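Local coordinates for protein putative mandelate racemase (Bordetella bronchiseptica, PDB 3OZY) that is of unknown function but, as a magnesium-binding member of the enolase superfamily, probably acts on a sugar diacid such as m-xylarate or a related carboxylate, at residues L29-Q34 with G377-G382. Residues are numbered along the deposited sequence; the frame is centred on the assembly and turned at random.
With ACY (acetic acid), chain I.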
loop_
_atom_site.group_PDB
_atom_site.type_symbol
_atom_site.label_atom_id
_atom_site.label_comp_id
_atom_site.label_asym_id
_atom_site.label_seq_id
_atom_site.Cartn_x
_atom_site.Cartn_y
_atom_site.Cartn_z
ATOM N N LEU A 29 -13.328 -11.320 -12.758
ATOM C CA LEU A 29 -14.735 -11.439 -13.156
ATOM C C LEU A 29 -15.630 -10.813 -12.081
ATOM O O LEU A 29 -15.575 -11.213 -10.922
ATOM C CB LEU A 29 -15.082 -12.918 -13.314
ATOM C CG LEU A 29 -16.548 -13.259 -13.602
ATOM C CD1 LEU A 29 -16.908 -12.794 -15.002
ATOM C CD2 LEU A 29 -16.791 -14.772 -13.444
ATOM N N LYS A 30 -16.438 -9.820 -12.443
ATOM C CA LYS A 30 -17.294 -9.164 -11.457
ATOM C C LYS A 30 -18.391 -10.102 -10.963
ATOM O O LYS A 30 -18.958 -10.872 -11.742
ATOM C CB LYS A 30 -17.902 -7.889 -12.029
ATOM C CG LYS A 30 -16.851 -6.922 -12.552
ATOM C CD LYS A 30 -17.440 -5.545 -12.779
ATOM C CE LYS A 30 -16.435 -4.639 -13.486
ATOM N NZ LYS A 30 -15.165 -4.547 -12.691
ATOM N N LEU A 31 -18.673 -10.035 -9.663
ATOM C CA LEU A 31 -19.655 -10.904 -9.017
ATOM C C LEU A 31 -20.771 -10.113 -8.336
ATOM O O LEU A 31 -21.955 -10.426 -8.502
ATOM C CB LEU A 31 -18.953 -11.819 -8.007
ATOM C CG LEU A 31 -17.830 -12.700 -8.571
ATOM C CD1 LEU A 31 -17.084 -13.433 -7.449
ATOM C CD2 LEU A 31 -18.349 -13.678 -9.630
ATOM N N ASN A 32 -20.399 -9.099 -7.561
ATOM C CA ASN A 32 -21.363 -8.208 -6.922
ATOM C C ASN A 32 -20.762 -6.823 -6.883
ATOM O O ASN A 32 -19.577 -6.694 -6.582
ATOM C CB ASN A 32 -21.691 -8.661 -5.493
ATOM C CG ASN A 32 -22.380 -10.006 -5.456
ATOM O OD1 ASN A 32 -23.605 -10.095 -5.629
ATOM N ND2 ASN A 32 -21.605 -11.063 -5.235
ATOM N N ARG A 33 -21.542 -5.795 -7.207
ATOM C CA ARG A 33 -21.046 -4.429 -7.097
ATOM C C ARG A 33 -21.221 -3.953 -5.658
ATOM O O ARG A 33 -22.336 -3.897 -5.128
ATOM C CB ARG A 33 -21.735 -3.496 -8.101
ATOM C CG ARG A 33 -21.533 -3.895 -9.583
ATOM C CD ARG A 33 -20.047 -4.121 -9.960
ATOM N NE ARG A 33 -19.245 -2.907 -9.803
ATOM C CZ ARG A 33 -19.111 -1.964 -10.728
ATOM N NH1 ARG A 33 -19.695 -2.077 -11.915
ATOM N NH2 ARG A 33 -18.368 -0.898 -10.468
ATOM N N GLN A 34 -20.102 -3.638 -5.021
ATOM C CA GLN A 34 -20.090 -3.331 -3.601
ATOM C C GLN A 34 -19.481 -1.965 -3.337
ATOM O O GLN A 34 -18.820 -1.380 -4.200
ATOM C CB GLN A 34 -19.287 -4.395 -2.847
ATOM C CG GLN A 34 -19.797 -5.814 -3.097
ATOM C CD GLN A 34 -19.155 -6.862 -2.202
ATOM O OE1 GLN A 34 -18.009 -6.728 -1.762
ATOM N NE2 GLN A 34 -19.896 -7.927 -1.937
ATOM N N GLY A 377 -21.420 -10.779 3.375
ATOM C CA GLY A 377 -20.238 -11.589 3.135
ATOM C C GLY A 377 -20.016 -12.004 1.686
ATOM O O GLY A 377 -19.072 -12.735 1.398
ATOM N N GLU A 378 -20.874 -11.542 0.777
ATOM C CA GLU A 378 -20.715 -11.830 -0.649
ATOM C C GLU A 378 -19.372 -11.304 -1.163
ATOM O O GLU A 378 -18.872 -10.279 -0.680
ATOM C CB GLU A 378 -21.838 -11.183 -1.460
ATOM C CG GLU A 378 -23.245 -11.612 -1.056
ATOM C CD GLU A 378 -23.911 -10.646 -0.084
ATOM O OE1 GLU A 378 -23.201 -9.906 0.635
ATOM O OE2 GLU A 378 -25.159 -10.632 -0.036
ATOM N N PRO A 379 -18.782 -11.996 -2.145
ATOM C CA PRO A 379 -17.551 -11.496 -2.766
ATOM C C PRO A 379 -17.869 -10.435 -3.821
ATOM O O PRO A 379 -18.955 -10.454 -4.403
ATOM C CB PRO A 379 -16.989 -12.747 -3.435
ATOM C CG PRO A 379 -18.224 -13.496 -3.855
ATOM C CD PRO A 379 -19.201 -13.290 -2.717
ATOM N N ALA A 380 -16.942 -9.517 -4.077
ATOM C CA ALA A 380 -17.159 -8.511 -5.115
ATOM C C ALA A 380 -16.680 -8.971 -6.491
ATOM O O ALA A 380 -17.307 -8.670 -7.510
ATOM C CB ALA A 380 -16.471 -7.187 -4.748
ATOM N N ILE A 381 -15.566 -9.690 -6.530
ATOM C CA ILE A 381 -14.882 -9.941 -7.791
ATOM C C ILE A 381 -14.060 -11.213 -7.677
ATOM O O ILE A 381 -13.540 -11.540 -6.609
ATOM C CB ILE A 381 -14.010 -8.703 -8.192
ATOM C CG1 ILE A 381 -13.529 -8.786 -9.639
ATOM C CG2 ILE A 381 -12.850 -8.484 -7.211
ATOM C CD1 ILE A 381 -13.008 -7.456 -10.167
ATOM N N GLY A 382 -13.969 -11.955 -8.771
ATOM C CA GLY A 382 -13.157 -13.153 -8.813
ATOM C C GLY A 382 -11.692 -12.817 -8.941
ATOM O O GLY A 382 -11.335 -11.643 -9.079
HETATM C C ACY I . -12.343 -3.284 -14.020
HETATM O O ACY I . -11.515 -3.531 -14.915
HETATM O OXT ACY I . -13.556 -3.082 -14.240
HETATM C CH3 ACY I . -11.883 -3.239 -12.592
#
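The side-chain amides of N32 and Q34 are the flat groups here, and each turns an N-H of its own plane onto a carbonyl of the 378-379 backbone. N32 ND2 meets P379 O nearly along the C=O axis, 2.8 Å away, while E378 CB lies over one face of the N32 amide, nearest ND2 at 3.8 Å. The amide of Q34, carried on a chain extended beyond CG (chi2 -171°), sends NE2 to E378 O at 2.9 Å, standing well above that carbonyl's plane; the A380 methyl lies over one face of the Q34 amide, nearest OE1. NE2 also donates to S14 OG, and W375 NE1 donates to E378 O. Further along, A380 O takes two backbone donors, L31 N at 2.9 Å and the longer N32 N at 3.1 Å, both from above its carbonyl plane. Residues 378-382, in the loop after helix 367-372, run roughly antiparallel (148°) to 29-34, which lead into the middle strand of the three-stranded antiparallel sheet of the enolase-type N-terminal domain; a single bridge pairs K30 with I381. L29 O closes the far end with a nearly straight, in-plane bond from G382 N at 2.8 Å, and CG1 of I381, anti to its backbone N, rests on the same oxygen. L31 lays CD1 over the I381-G382 peptide and meets CG of P379 at 3.8 Å. K30 turns away from the tail: its chain bends at chi4 (-57°), and NZ donates to OXT of a bound acetic acid, probably from the crystallisation liquor and also hydrogen-bonded to Y147, S25 and K173.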